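Local coordinates for putative oxidoreductase (Bacteroides fragilis NCTC 9343, PDB 3FHL), which is probably an NAD(P)-dependent oxidoreductase of the Gfo/Idh/MocA family, although its substrate is not known, at residues 174-179 / 339-344; 183-188 / 332-337; 195-200 / 216-221; 211-216 / 232-237. One frame throughout, in Å; residues are numbered along the deposited sequence. Where two conformers were deposited one is given.

All four contacts lie in the C-terminal alpha/beta domain, where helices pack on one face of a large mixed sheet and the other face meets the second subunit. Contacts 1 and 2, with centres about 10 Å apart, both use helix 328-347, which receives helix 175-178 near its end and helix 180-191 further back. Contacts 3 and 4 are successive strand pairings that share strand 213-221 and I216; their centres are about 16 Å apart. D211 of contact 4 ties contact 1 to the sheet, Y342 OH lying 2.6 Å from D211 OD1 and T176 OG1 2.7 Å from D211 OD2, whereas contact 2 packs I337 against L218 of contact 3.

Contact 1. Residues 174-179 / 339-344; sequences GLTYNL and EAAYQS
Y342, on the long helix 328-347 of the C-terminal alpha/beta domain, reaches across to T176 and Y177 on the short helix 175-178, whose N-cap position is taken by G174. Its ring does most of the touching, and its hydroxyl end arrives near the start of the short helix. T176 meets it through CB, 3.6 Å from Y342 OH; threonine and tyrosine pass with opposed directions. Y177 comes in obliquely with one side of its ring, CE1 lying 3.6 Å from Y342 CE2. The ring planes are 30° apart but slid so far, with centroids 5.5 Å apart, that they barely overlap. G174 CA lies 4.0 Å from Y342 OH, which occupies the side where a beta carbon would point. At the exposed side, Y177 OH and E339 are joined through a water, which lies in the plane of the Y177 ring at its edge, 2.7 Å from Y177 OH, and donates to E339 OE2. T176 OG1 sits beside the backbone N (chi1 -54°) and bonds to D211 OD2, while CG2, anti to that N, packs near Y342 CE2. Y342 OH bonds to D211 OD1, so one acidic group ties the two helices together. Beneath the pair, T176 rests on F214 and I216 of strand 213-221, A341 touches A199 and I216, and Y342 packs on L201 of strand 194-202; S344 OG bonds to A199 N, fastening the long helix to the sheet.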
loop_
_atom_site.group_PDB
_atom_site.type_symbol
_atom_site.label_atom_id
_atom_site.label_comp_id
_atom_site.label_asym_id
_atom_site.label_seq_id
_atom_site.Cartn_x
_atom_site.Cartn_y
_atom_site.Cartn_z
ATOM N N GLY C 174 -11.581 10.607 -13.287
ATOM C CA GLY C 174 -10.400 9.958 -12.716
ATOM C C GLY C 174 -10.613 8.562 -12.150
ATOM O O GLY C 174 -11.741 8.062 -12.098
ATOM N N LEU C 175 -9.518 7.942 -11.719
ATOM C CA LEU C 175 -9.552 6.612 -11.109
ATOM C C LEU C 175 -10.232 6.627 -9.744
ATOM O O LEU C 175 -10.889 5.661 -9.371
ATOM C CB LEU C 175 -8.130 6.063 -10.948
ATOM C CG LEU C 175 -7.966 4.543 -10.921
ATOM C CD1 LEU C 175 -8.607 3.923 -12.146
ATOM C CD2 LEU C 175 -6.508 4.161 -10.846
ATOM N N THR C 176 -10.039 7.714 -9.001
ATOM C CA THR C 176 -10.632 7.885 -7.661
ATOM C C THR C 176 -12.161 7.892 -7.703
ATOM O O THR C 176 -12.818 7.382 -6.785
ATOM C CB THR C 176 -10.112 9.171 -6.991
ATOM O OG1 THR C 176 -8.676 9.153 -6.997
ATOM C CG2 THR C 176 -10.593 9.293 -5.522
ATOM N N TYR C 177 -12.721 8.457 -8.766
ATOM C CA TYR C 177 -14.162 8.349 -9.017
ATOM C C TYR C 177 -14.533 6.971 -9.553
ATOM O O TYR C 177 -15.367 6.297 -8.963
ATOM C CB TYR C 177 -14.657 9.425 -9.987
ATOM C CG TYR C 177 -15.120 10.703 -9.326
ATOM C CD1 TYR C 177 -14.330 11.857 -9.374
ATOM C CD2 TYR C 177 -16.349 10.768 -8.663
ATOM C CE1 TYR C 177 -14.748 13.050 -8.772
ATOM C CE2 TYR C 177 -16.780 11.959 -8.052
ATOM C CZ TYR C 177 -15.967 13.094 -8.112
ATOM O OH TYR C 177 -16.366 14.275 -7.522
ATOM N N ASN C 178 -13.895 6.549 -10.649
ATOM C CA ASN C 178 -14.285 5.322 -11.336
ATOM C C ASN C 178 -14.131 4.036 -10.518
ATOM O O ASN C 178 -15.063 3.241 -10.449
ATOM C CB ASN C 178 -13.577 5.211 -12.688
ATOM C CG ASN C 178 -14.103 6.215 -13.708
ATOM O OD1 ASN C 178 -15.305 6.489 -13.773
ATOM N ND2 ASN C 178 -13.200 6.762 -14.514
ATOM N N LEU C 179 -12.968 3.836 -9.898
ATOM C CA LEU C 179 -12.733 2.621 -9.121
ATOM C C LEU C 179 -12.805 2.864 -7.633
ATOM O O LEU C 179 -13.182 1.977 -6.876
ATOM C CB LEU C 179 -11.383 1.978 -9.470
ATOM C CG LEU C 179 -11.269 1.400 -10.886
ATOM C CD1 LEU C 179 -9.935 0.712 -11.034
ATOM C CD2 LEU C 179 -12.404 0.433 -11.167
ATOM N N GLU C 339 -14.870 13.344 -2.399
ATOM C CA GLU C 339 -14.598 14.772 -2.363
ATOM C C GLU C 339 -13.554 15.102 -1.302
ATOM O O GLU C 339 -12.689 15.937 -1.539
ATOM C CB GLU C 339 -15.893 15.568 -2.165
ATOM C CG GLU C 339 -16.764 15.593 -3.435
ATOM C CD GLU C 339 -18.130 16.251 -3.230
ATOM O OE1 GLU C 339 -18.504 16.559 -2.073
ATOM O OE2 GLU C 339 -18.836 16.454 -4.239
ATOM N N ALA C 340 -13.622 14.425 -0.154
ATOM C CA ALA C 340 -12.613 14.594 0.900
ATOM C C ALA C 340 -11.226 14.122 0.469
ATOM O O ALA C 340 -10.227 14.733 0.832
ATOM C CB ALA C 340 -13.033 13.904 2.163
ATOM N N ALA C 341 -11.182 13.045 -0.311
ATOM C CA ALA C 341 -9.939 12.524 -0.879
ATOM C C ALA C 341 -9.308 13.517 -1.867
ATOM O O ALA C 341 -8.101 13.785 -1.809
ATOM C CB ALA C 341 -10.187 11.160 -1.545
ATOM N N TYR C 342 -10.130 14.080 -2.753
ATOM C CA TYR C 342 -9.670 15.129 -3.664
ATOM C C TYR C 342 -9.185 16.381 -2.912
ATOM O O TYR C 342 -8.155 16.953 -3.260
ATOM C CB TYR C 342 -10.731 15.458 -4.726
ATOM C CG TYR C 342 -10.694 14.511 -5.922
ATOM C CD1 TYR C 342 -9.733 14.650 -6.919
ATOM C CD2 TYR C 342 -11.629 13.490 -6.063
ATOM C CE1 TYR C 342 -9.701 13.793 -8.025
ATOM C CE2 TYR C 342 -11.596 12.620 -7.158
ATOM C CZ TYR C 342 -10.627 12.770 -8.131
ATOM O OH TYR C 342 -10.588 11.910 -9.224
ATOM N N GLN C 343 -9.887 16.754 -1.846
ATOM C CA GLN C 343 -9.527 17.932 -1.062
ATOM C C GLN C 343 -8.209 17.718 -0.298
ATOM O O GLN C 343 -7.381 18.618 -0.225
ATOM C CB GLN C 343 -10.670 18.300 -0.111
ATOM C CG GLN C 343 -10.458 19.595 0.674
ATOM C CD GLN C 343 -11.416 19.747 1.840
ATOM O OE1 GLN C 343 -12.440 19.063 1.918
ATOM N NE2 GLN C 343 -11.086 20.647 2.759
ATOM N N SER C 344 -8.031 16.527 0.263
ATOM C CA SER C 344 -6.808 16.147 0.966
ATOM C C SER C 344 -5.575 16.209 0.085
ATOM O O SER C 344 -4.514 16.682 0.520
ATOM C CB SER C 344 -6.936 14.744 1.555
ATOM O OG SER C 344 -5.720 14.327 2.146
HETATM O O HOH W 1 -18.712 15.220 -6.692
#

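Contact 2. Residues 183-188 / 332-337; sequences LIDQAI and LNVIRI
I184 and I337 form the close-packed part of this crossing between helices 180-191 and 328-347. I184 CG2 lies 3.7 Å from I337 CB and equally near I337 CG2, and I184 CD1 reaches that same methyl. CG1 of I184 is anti to the carbonyl carbon (chi1 -67°) and CG2 anti to the backbone N; CG2 makes the closer contact and CD1 adds a second. Another close approach lies at D185 and V334, whose CA atoms are 5.8 Å apart: V334 CG2 sits 3.6 Å from D185 CA, beside CB, with the two side chains crossing at a slant. The segment axes pass 9.3 Å apart at 113°. Packing is looser towards I188 and N333, both partly exposed. Here I188 CD1 bridges V334 CG2 and I337 CG1, each 4.0 Å away, and its nearest atom of N333 is the backbone O at 4.2 Å. The polar ends find their partners elsewhere: D185 OD2 makes a salt bridge with R126, and N333 OD1 bonds to Q329 NE2 within its own helix. L218 of strand 213-221 touches I337 from the sheet. Branched aliphatic groups therefore carry the interface, which relies on van der Waals contact and the burial of apolar surface; D185 offers CA and CB to V334 CG2, its carboxylate being held by R126.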
loop_
_atom_site.group_PDB
_atom_site.type_symbol
_atom_site.label_atom_id
_atom_site.label_comp_id
_atom_site.label_asym_id
_atom_site.label_seq_id
_atom_site.Cartn_x
_atom_site.Cartn_y
_atom_site.Cartn_z
ATOM N N LEU C 183 -14.528 0.859 -4.015
ATOM C CA LEU C 183 -13.731 0.449 -2.854
ATOM C C LEU C 183 -14.187 1.143 -1.589
ATOM O O LEU C 183 -14.197 0.537 -0.520
ATOM C CB LEU C 183 -12.230 0.737 -3.078
ATOM C CG LEU C 183 -11.585 0.080 -4.314
ATOM C CD1 LEU C 183 -10.087 0.260 -4.289
ATOM C CD2 LEU C 183 -11.917 -1.426 -4.400
ATOM N N ILE C 184 -14.475 2.435 -1.709
ATOM C CA ILE C 184 -14.989 3.225 -0.599
ATOM C C ILE C 184 -16.358 2.698 -0.146
ATOM O O ILE C 184 -16.580 2.509 1.049
ATOM C CB ILE C 184 -15.095 4.726 -0.959
ATOM C CG1 ILE C 184 -13.699 5.340 -1.152
ATOM C CG2 ILE C 184 -15.802 5.461 0.160
ATOM C CD1 ILE C 184 -13.664 6.599 -2.005
ATOM N N ASP C 185 -17.259 2.453 -1.101
ATOM C CA ASP C 185 -18.566 1.852 -0.773
ATOM C C ASP C 185 -18.450 0.584 0.074
ATOM O O ASP C 185 -19.072 0.475 1.137
ATOM C CB ASP C 185 -19.369 1.567 -2.038
ATOM C CG ASP C 185 -20.716 0.923 -1.736
ATOM O OD1 ASP C 185 -21.555 1.561 -1.039
ATOM O OD2 ASP C 185 -20.923 -0.224 -2.197
ATOM N N GLN C 186 -17.604 -0.339 -0.378
ATOM C CA GLN C 186 -17.303 -1.560 0.361
ATOM C C GLN C 186 -16.766 -1.281 1.751
ATOM O O GLN C 186 -17.202 -1.922 2.709
ATOM C CB GLN C 186 -16.301 -2.422 -0.411
ATOM C CG GLN C 186 -16.862 -3.125 -1.670
ATOM C CD GLN C 186 -15.769 -3.843 -2.452
ATOM O OE1 GLN C 186 -14.586 -3.616 -2.213
ATOM N NE2 GLN C 186 -16.159 -4.712 -3.393
ATOM N N ALA C 187 -15.834 -0.324 1.880
ATOM C CA ALA C 187 -15.229 -0.052 3.194
ATOM C C ALA C 187 -16.238 0.517 4.178
ATOM O O ALA C 187 -16.242 0.134 5.352
ATOM C CB ALA C 187 -14.007 0.879 3.076
ATOM N N ILE C 188 -17.085 1.420 3.687
ATOM C CA ILE C 188 -18.177 2.006 4.503
ATOM C C ILE C 188 -19.183 0.942 4.949
ATOM O O ILE C 188 -19.613 0.932 6.109
ATOM C CB ILE C 188 -18.911 3.148 3.756
ATOM C CG1 ILE C 188 -17.968 4.336 3.527
ATOM C CG2 ILE C 188 -20.161 3.628 4.529
ATOM C CD1 ILE C 188 -18.520 5.326 2.495
ATOM N N LEU C 332 -24.247 8.991 -1.828
ATOM C CA LEU C 332 -23.941 10.351 -1.402
ATOM C C LEU C 332 -22.831 10.313 -0.362
ATOM O O LEU C 332 -21.944 11.162 -0.376
ATOM C CB LEU C 332 -25.169 11.066 -0.844
ATOM C CG LEU C 332 -26.339 11.379 -1.777
ATOM C CD1 LEU C 332 -27.158 12.456 -1.099
ATOM C CD2 LEU C 332 -25.903 11.848 -3.165
ATOM N N ASN C 333 -22.893 9.320 0.525
ATOM C CA ASN C 333 -21.850 9.070 1.519
ATOM C C ASN C 333 -20.501 8.757 0.877
ATOM O O ASN C 333 -19.458 9.265 1.304
ATOM C CB ASN C 333 -22.271 7.922 2.440
ATOM C CG ASN C 333 -23.426 8.297 3.361
ATOM O OD1 ASN C 333 -23.830 9.461 3.426
ATOM N ND2 ASN C 333 -23.951 7.310 4.088
ATOM N N VAL C 334 -20.540 7.928 -0.160
ATOM C CA VAL C 334 -19.351 7.579 -0.933
ATOM C C VAL C 334 -18.736 8.816 -1.577
ATOM O O VAL C 334 -17.527 9.023 -1.479
ATOM C CB VAL C 334 -19.677 6.504 -1.971
ATOM C CG1 VAL C 334 -18.572 6.362 -3.017
ATOM C CG2 VAL C 334 -19.916 5.201 -1.259
ATOM N N ILE C 335 -19.583 9.649 -2.183
ATOM C CA ILE C 335 -19.167 10.891 -2.849
ATOM C C ILE C 335 -18.562 11.898 -1.873
ATOM O O ILE C 335 -17.628 12.616 -2.232
ATOM C CB ILE C 335 -20.321 11.514 -3.685
ATOM C CG1 ILE C 335 -20.523 10.710 -4.970
ATOM C CG2 ILE C 335 -20.060 12.993 -4.037
ATOM C CD1 ILE C 335 -21.819 11.036 -5.703
ATOM N N ARG C 336 -19.069 11.928 -0.643
ATOM C CA ARG C 336 -18.491 12.762 0.393
ATOM C C ARG C 336 -17.032 12.362 0.660
ATOM O O ARG C 336 -16.152 13.230 0.732
ATOM C CB ARG C 336 -19.298 12.657 1.686
ATOM C CG ARG C 336 -18.786 13.539 2.814
ATOM C CD ARG C 336 -19.773 13.547 3.967
ATOM N NE ARG C 336 -19.322 14.343 5.104
ATOM C CZ ARG C 336 -19.673 14.102 6.366
ATOM N NH1 ARG C 336 -20.468 13.076 6.653
ATOM N NH2 ARG C 336 -19.218 14.876 7.343
ATOM N N ILE C 337 -16.791 11.054 0.795
ATOM C CA ILE C 337 -15.432 10.516 0.937
ATOM C C ILE C 337 -14.540 10.833 -0.273
ATOM O O ILE C 337 -13.394 11.255 -0.096
ATOM C CB ILE C 337 -15.436 8.991 1.246
ATOM C CG1 ILE C 337 -16.299 8.686 2.472
ATOM C CG2 ILE C 337 -14.006 8.452 1.462
ATOM C CD1 ILE C 337 -15.858 9.390 3.719
#

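Contact 3. Residues 195-200 / 216-221; sequences EAVFAD and IHLLHP
A196 and L219 form a hydrogen-bonded pair in the antiparallel ladder of a beta hairpin, strands 194-202 and 213-221. A196 N donates to L219 O, and L219 N returns a bond to A196 O at 2.9 Å. Two residues on, F198 and H217 form the next such pair: F198 N to H217 O, in the carbonyl plane, and H217 N to F198 O at 2.8 Å. V197 with L218 and A199 with I216 are the non-hydrogen-bonded pairs. Next to the first pair, E195 and A196 both face L219, a classic beta bulge. L219 O thus takes two donors, A196 N and, weakly (123° at the hydrogen), E195 N; the latter also bonds to H220 O at 3.2 Å, standing well above that carbonyl plane. A water donates to both E195 OE2 and H220 O. The E195 side chain crosses H220 at a slant, OE2 3.6 Å from H220 CB, while H220 ND1 bonds to P225 O. Outward, A199 N bonds to S344 OG, and backbone bonds join D200 to I215 and I216 to L231. The F198 and H217 rings meet rim to rim, F198 CD2 3.4 Å from H217 CD2. H217 ND1 is bonded to I229 O, and NE2 to H217 NE2 of the second subunit, whose F198 stacks on F198 and whose K228 makes a salt bridge to D200. The face with V197, L218, A199 and I216 instead lies under helix 328-347, through I337 and A341, with A187 of helix 180-191 also touching L218; strand 351-352 pairs with the other edge of 194-202, V351 bonding V197.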
loop_
_atom_site.group_PDB
_atom_site.type_symbol
_atom_site.label_atom_id
_atom_site.label_comp_id
_atom_site.label_asym_id
_atom_site.label_seq_id
_atom_site.Cartn_x
_atom_site.Cartn_y
_atom_site.Cartn_z
ATOM N N GLU C 195 -13.644 9.244 10.725
ATOM C CA GLU C 195 -13.505 10.598 11.269
ATOM C C GLU C 195 -12.738 11.523 10.333
ATOM O O GLU C 195 -13.037 12.718 10.245
ATOM C CB GLU C 195 -12.797 10.555 12.615
ATOM C CG GLU C 195 -13.570 9.839 13.691
ATOM C CD GLU C 195 -12.777 9.727 14.972
ATOM O OE1 GLU C 195 -11.814 10.502 15.143
ATOM O OE2 GLU C 195 -13.116 8.865 15.807
ATOM N N ALA C 196 -11.744 10.974 9.632
ATOM C CA ALA C 196 -10.890 11.783 8.767
ATOM C C ALA C 196 -10.434 11.016 7.521
ATOM O O ALA C 196 -10.549 9.793 7.460
ATOM C CB ALA C 196 -9.680 12.312 9.566
ATOM N N VAL C 197 -9.942 11.743 6.526
ATOM C CA VAL C 197 -9.458 11.135 5.277
ATOM C C VAL C 197 -8.072 11.682 4.903
ATOM O O VAL C 197 -7.855 12.891 4.902
ATOM C CB VAL C 197 -10.447 11.372 4.102
ATOM C CG1 VAL C 197 -9.834 10.937 2.739
ATOM C CG2 VAL C 197 -11.781 10.620 4.335
ATOM N N PHE C 198 -7.131 10.785 4.612
ATOM C CA PHE C 198 -5.926 11.174 3.910
ATOM C C PHE C 198 -5.970 10.551 2.520
ATOM O O PHE C 198 -6.365 9.395 2.368
ATOM C CB PHE C 198 -4.661 10.734 4.669
ATOM C CG PHE C 198 -3.407 10.746 3.804
ATOM C CD1 PHE C 198 -2.631 11.896 3.700
ATOM C CD2 PHE C 198 -3.037 9.623 3.066
ATOM C CE1 PHE C 198 -1.489 11.916 2.891
ATOM C CE2 PHE C 198 -1.906 9.638 2.253
ATOM C CZ PHE C 198 -1.130 10.790 2.171
ATOM N N ALA C 199 -5.580 11.317 1.508
ATOM C CA ALA C 199 -5.401 10.755 0.169
ATOM C C ALA C 199 -4.206 11.353 -0.547
ATOM O O ALA C 199 -3.884 12.523 -0.374
ATOM C CB ALA C 199 -6.647 10.969 -0.674
ATOM N N ASP C 200 -3.573 10.542 -1.385
ATOM C CA ASP C 200 -2.554 11.029 -2.287
ATOM C C ASP C 200 -2.880 10.456 -3.650
ATOM O O ASP C 200 -3.018 9.239 -3.810
ATOM C CB ASP C 200 -1.160 10.590 -1.810
ATOM C CG ASP C 200 -0.018 11.219 -2.629
ATOM O OD1 ASP C 200 -0.260 12.151 -3.425
ATOM O OD2 ASP C 200 1.137 10.780 -2.461
ATOM N N ILE C 216 -5.755 5.943 -0.364
ATOM C CA ILE C 216 -6.668 6.584 0.579
ATOM C C ILE C 216 -6.630 5.866 1.905
ATOM O O ILE C 216 -6.716 4.642 1.976
ATOM C CB ILE C 216 -8.121 6.614 0.028
ATOM C CG1 ILE C 216 -8.174 7.438 -1.268
ATOM C CG2 ILE C 216 -9.092 7.152 1.087
ATOM C CD1 ILE C 216 -9.449 7.257 -2.094
ATOM N N HIS C 217 -6.520 6.640 2.975
ATOM C CA HIS C 217 -6.686 6.105 4.305
ATOM C C HIS C 217 -7.953 6.675 4.898
ATOM O O HIS C 217 -8.122 7.890 4.936
ATOM C CB HIS C 217 -5.485 6.449 5.184
ATOM C CG HIS C 217 -4.219 5.825 4.700
ATOM N ND1 HIS C 217 -4.037 4.461 4.684
ATOM C CD2 HIS C 217 -3.104 6.364 4.156
ATOM C CE1 HIS C 217 -2.850 4.186 4.175
ATOM N NE2 HIS C 217 -2.261 5.324 3.853
ATOM N N LEU C 218 -8.835 5.782 5.339
ATOM C CA LEU C 218 -10.058 6.177 6.037
ATOM C C LEU C 218 -9.744 6.005 7.506
ATOM O O LEU C 218 -9.549 4.884 7.996
ATOM C CB LEU C 218 -11.254 5.316 5.602
ATOM C CG LEU C 218 -11.559 5.217 4.116
ATOM C CD1 LEU C 218 -12.844 4.416 3.920
ATOM C CD2 LEU C 218 -11.724 6.594 3.530
ATOM N N LEU C 219 -9.647 7.133 8.199
ATOM C CA LEU C 219 -9.087 7.163 9.540
ATOM C C LEU C 219 -10.210 7.096 10.563
ATOM O O LEU C 219 -11.126 7.914 10.526
ATOM C CB LEU C 219 -8.226 8.431 9.731
ATOM C CG LEU C 219 -7.173 8.695 8.630
ATOM C CD1 LEU C 219 -6.693 10.144 8.586
ATOM C CD2 LEU C 219 -5.996 7.750 8.758
ATOM N N HIS C 220 -10.121 6.101 11.445
ATOM C CA HIS C 220 -11.109 5.810 12.493
ATOM C C HIS C 220 -12.562 5.651 11.986
ATOM O O HIS C 220 -13.422 6.498 12.268
ATOM C CB HIS C 220 -11.028 6.839 13.637
ATOM C CG HIS C 220 -9.644 7.047 14.175
ATOM N ND1 HIS C 220 -9.000 6.117 14.966
ATOM C CD2 HIS C 220 -8.779 8.080 14.031
ATOM C CE1 HIS C 220 -7.802 6.571 15.290
ATOM N NE2 HIS C 220 -7.642 7.758 14.733
ATOM N N PRO C 221 -12.835 4.572 11.226
ATOM C CA PRO C 221 -14.214 4.348 10.782
ATOM C C PRO C 221 -15.120 4.023 11.984
ATOM O O PRO C 221 -14.675 3.343 12.894
ATOM C CB PRO C 221 -14.082 3.188 9.804
ATOM C CG PRO C 221 -12.839 2.493 10.174
ATOM C CD PRO C 221 -11.914 3.528 10.731
HETATM O O HOH W 2 -14.831 6.776 14.708
#

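Contact 4. Residues 211-216 / 232-237; sequences DDYFII and KASYLM
F214 and A233 are the hydrogen-bonded pair at the heart of this antiparallel pairing between strands 213-221 and 228-234. F214 N donates to A233 O at 2.9 Å, in the carbonyl plane, and A233 N answers to F214 O at 3.2 Å. Beyond them Y235 N bonds to D212 O, arriving nearly along the C=O axis. S234 OG accepts from L236 N at 3.0 Å, closing an ST turn. Aromatic contacts come next. F214 CG, set between the backbone N and the carbonyl carbon (chi1 69°), starts the ring toward A233: A233 N sits 3.6 Å above the ring plane over its centre, and A233 CB meets F214 CE2 at 3.5 Å. On the sheet face bearing Y213, S234 OG lies in the ring plane at its edge, 3.7 Å from Y213 CD1. In the aliphatic packing the I215 and K232 chains run next to each other in a common direction, I215 CG1 3.7 Å from K232 CG. The lysine bends at chi3 (94°), and its CE approaches Y213 OH. Charged ends are met elsewhere: K232 NZ makes salt bridges to E241 and to E148 and E150 of the second subunit, whose E148 also bonds Y213 OH; D212 OD2 makes one with R205, and D212 OD1 accepts from L204 N. F214 packs on T176 of helix 175-178, A233 on F153 of strand 146-154, and at strand 194-202 D212 and Y213 both face G202, a classic beta bulge.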
loop_
_atom_site.group_PDB
_atom_site.type_symbol
_atom_site.label_atom_id
_atom_site.label_comp_id
_atom_site.label_asym_id
_atom_site.label_seq_id
_atom_site.Cartn_x
_atom_site.Cartn_y
_atom_site.Cartn_z
ATOM N N ASP C 211 -6.333 11.647 -12.717
ATOM C CA ASP C 211 -5.607 10.740 -11.823
ATOM C C ASP C 211 -5.719 9.280 -12.255
ATOM O O ASP C 211 -6.789 8.809 -12.685
ATOM C CB ASP C 211 -6.018 10.945 -10.351
ATOM C CG ASP C 211 -7.481 10.591 -10.082
ATOM O OD1 ASP C 211 -8.357 11.380 -10.468
ATOM O OD2 ASP C 211 -7.751 9.538 -9.465
ATOM N N ASP C 212 -4.585 8.590 -12.201
ATOM C CA ASP C 212 -4.505 7.181 -12.556
ATOM C C ASP C 212 -3.838 6.410 -11.428
ATOM O O ASP C 212 -3.355 5.298 -11.619
ATOM C CB ASP C 212 -3.786 6.985 -13.906
ATOM C CG ASP C 212 -2.394 7.634 -13.959
ATOM O OD1 ASP C 212 -1.780 7.875 -12.902
ATOM O OD2 ASP C 212 -1.896 7.892 -15.081
ATOM N N TYR C 213 -3.834 7.020 -10.242
ATOM C CA TYR C 213 -3.296 6.400 -9.049
ATOM C C TYR C 213 -3.974 7.074 -7.869
ATOM O O TYR C 213 -4.055 8.299 -7.825
ATOM C CB TYR C 213 -1.782 6.660 -8.930
ATOM C CG TYR C 213 -1.191 6.218 -7.613
ATOM C CD1 TYR C 213 -0.638 4.948 -7.483
ATOM C CD2 TYR C 213 -1.207 7.057 -6.486
ATOM C CE1 TYR C 213 -0.123 4.519 -6.284
ATOM C CE2 TYR C 213 -0.695 6.628 -5.269
ATOM C CZ TYR C 213 -0.146 5.354 -5.189
ATOM O OH TYR C 213 0.374 4.890 -4.015
ATOM N N PHE C 214 -4.396 6.285 -6.891
ATOM C CA PHE C 214 -4.779 6.877 -5.599
ATOM C C PHE C 214 -4.394 5.956 -4.474
ATOM O O PHE C 214 -4.347 4.736 -4.649
ATOM C CB PHE C 214 -6.282 7.260 -5.562
ATOM C CG PHE C 214 -7.240 6.087 -5.563
ATOM C CD1 PHE C 214 -7.462 5.328 -4.409
ATOM C CD2 PHE C 214 -7.936 5.756 -6.712
ATOM C CE1 PHE C 214 -8.336 4.258 -4.415
ATOM C CE2 PHE C 214 -8.828 4.697 -6.721
ATOM C CZ PHE C 214 -9.018 3.939 -5.568
ATOM N N ILE C 215 -4.070 6.542 -3.332
ATOM C CA ILE C 215 -4.032 5.813 -2.083
ATOM C C ILE C 215 -4.863 6.624 -1.080
ATOM O O ILE C 215 -4.710 7.836 -0.990
ATOM C CB ILE C 215 -2.591 5.520 -1.570
ATOM C CG1 ILE C 215 -2.645 4.668 -0.297
ATOM C CG2 ILE C 215 -1.764 6.816 -1.369
ATOM C CD1 ILE C 215 -1.378 3.924 -0.002
ATOM N N ILE C 216 -5.755 5.943 -0.364
ATOM C CA ILE C 216 -6.668 6.584 0.579
ATOM C C ILE C 216 -6.630 5.866 1.905
ATOM O O ILE C 216 -6.716 4.642 1.976
ATOM C CB ILE C 216 -8.121 6.614 0.028
ATOM C CG1 ILE C 216 -8.174 7.438 -1.268
ATOM C CG2 ILE C 216 -9.092 7.152 1.087
ATOM C CD1 ILE C 216 -9.449 7.257 -2.094
ATOM N N LYS C 232 -6.643 1.521 -2.541
ATOM C CA LYS C 232 -5.675 1.870 -3.572
ATOM C C LYS C 232 -6.119 1.437 -4.943
ATOM O O LYS C 232 -6.781 0.415 -5.084
ATOM C CB LYS C 232 -4.357 1.139 -3.321
ATOM C CG LYS C 232 -3.330 1.856 -2.525
ATOM C CD LYS C 232 -2.023 1.043 -2.483
ATOM C CE LYS C 232 -1.046 1.462 -3.564
ATOM N NZ LYS C 232 0.316 0.879 -3.268
ATOM N N ALA C 233 -5.704 2.192 -5.954
ATOM C CA ALA C 233 -5.771 1.714 -7.337
ATOM C C ALA C 233 -4.717 2.397 -8.174
ATOM O O ALA C 233 -4.319 3.516 -7.871
ATOM C CB ALA C 233 -7.149 1.942 -7.953
ATOM N N SER C 234 -4.286 1.730 -9.245
ATOM C CA SER C 234 -3.249 2.271 -10.106
ATOM C C SER C 234 -3.321 1.597 -11.459
ATOM O O SER C 234 -3.664 0.419 -11.549
ATOM C CB SER C 234 -1.857 2.037 -9.491
ATOM O OG SER C 234 -0.826 2.552 -10.331
ATOM N N TYR C 235 -2.989 2.359 -12.497
ATOM C CA TYR C 235 -2.838 1.820 -13.845
ATOM C C TYR C 235 -1.400 1.403 -14.159
ATOM O O TYR C 235 -1.104 0.987 -15.275
ATOM C CB TYR C 235 -3.333 2.826 -14.881
ATOM C CG TYR C 235 -4.797 2.674 -15.225
ATOM C CD1 TYR C 235 -5.272 1.515 -15.838
ATOM C CD2 TYR C 235 -5.702 3.691 -14.949
ATOM C CE1 TYR C 235 -6.611 1.378 -16.168
ATOM C CE2 TYR C 235 -7.045 3.565 -15.283
ATOM C CZ TYR C 235 -7.493 2.404 -15.881
ATOM O OH TYR C 235 -8.829 2.278 -16.195
ATOM N N LEU C 236 -0.511 1.500 -13.176
ATOM C CA LEU C 236 0.865 1.040 -13.368
ATOM C C LEU C 236 1.310 0.084 -12.274
ATOM O O LEU C 236 2.102 0.444 -11.394
ATOM C CB LEU C 236 1.814 2.237 -13.481
ATOM C CG LEU C 236 1.770 3.034 -14.789
ATOM C CD1 LEU C 236 2.770 4.194 -14.677
ATOM C CD2 LEU C 236 2.070 2.143 -16.014
ATOM N N MET C 237 0.738 -1.116 -12.299
ATOM C CA MET C 237 1.106 -2.196 -11.390
ATOM C C MET C 237 1.202 -3.463 -12.226
ATOM O O MET C 237 0.293 -4.310 -12.198
ATOM C CB MET C 237 0.086 -2.400 -10.248
ATOM C CG MET C 237 -0.036 -1.287 -9.232
ATOM S SD MET C 237 -1.135 -1.670 -7.839
ATOM C CE MET C 237 -0.786 -0.283 -6.773
#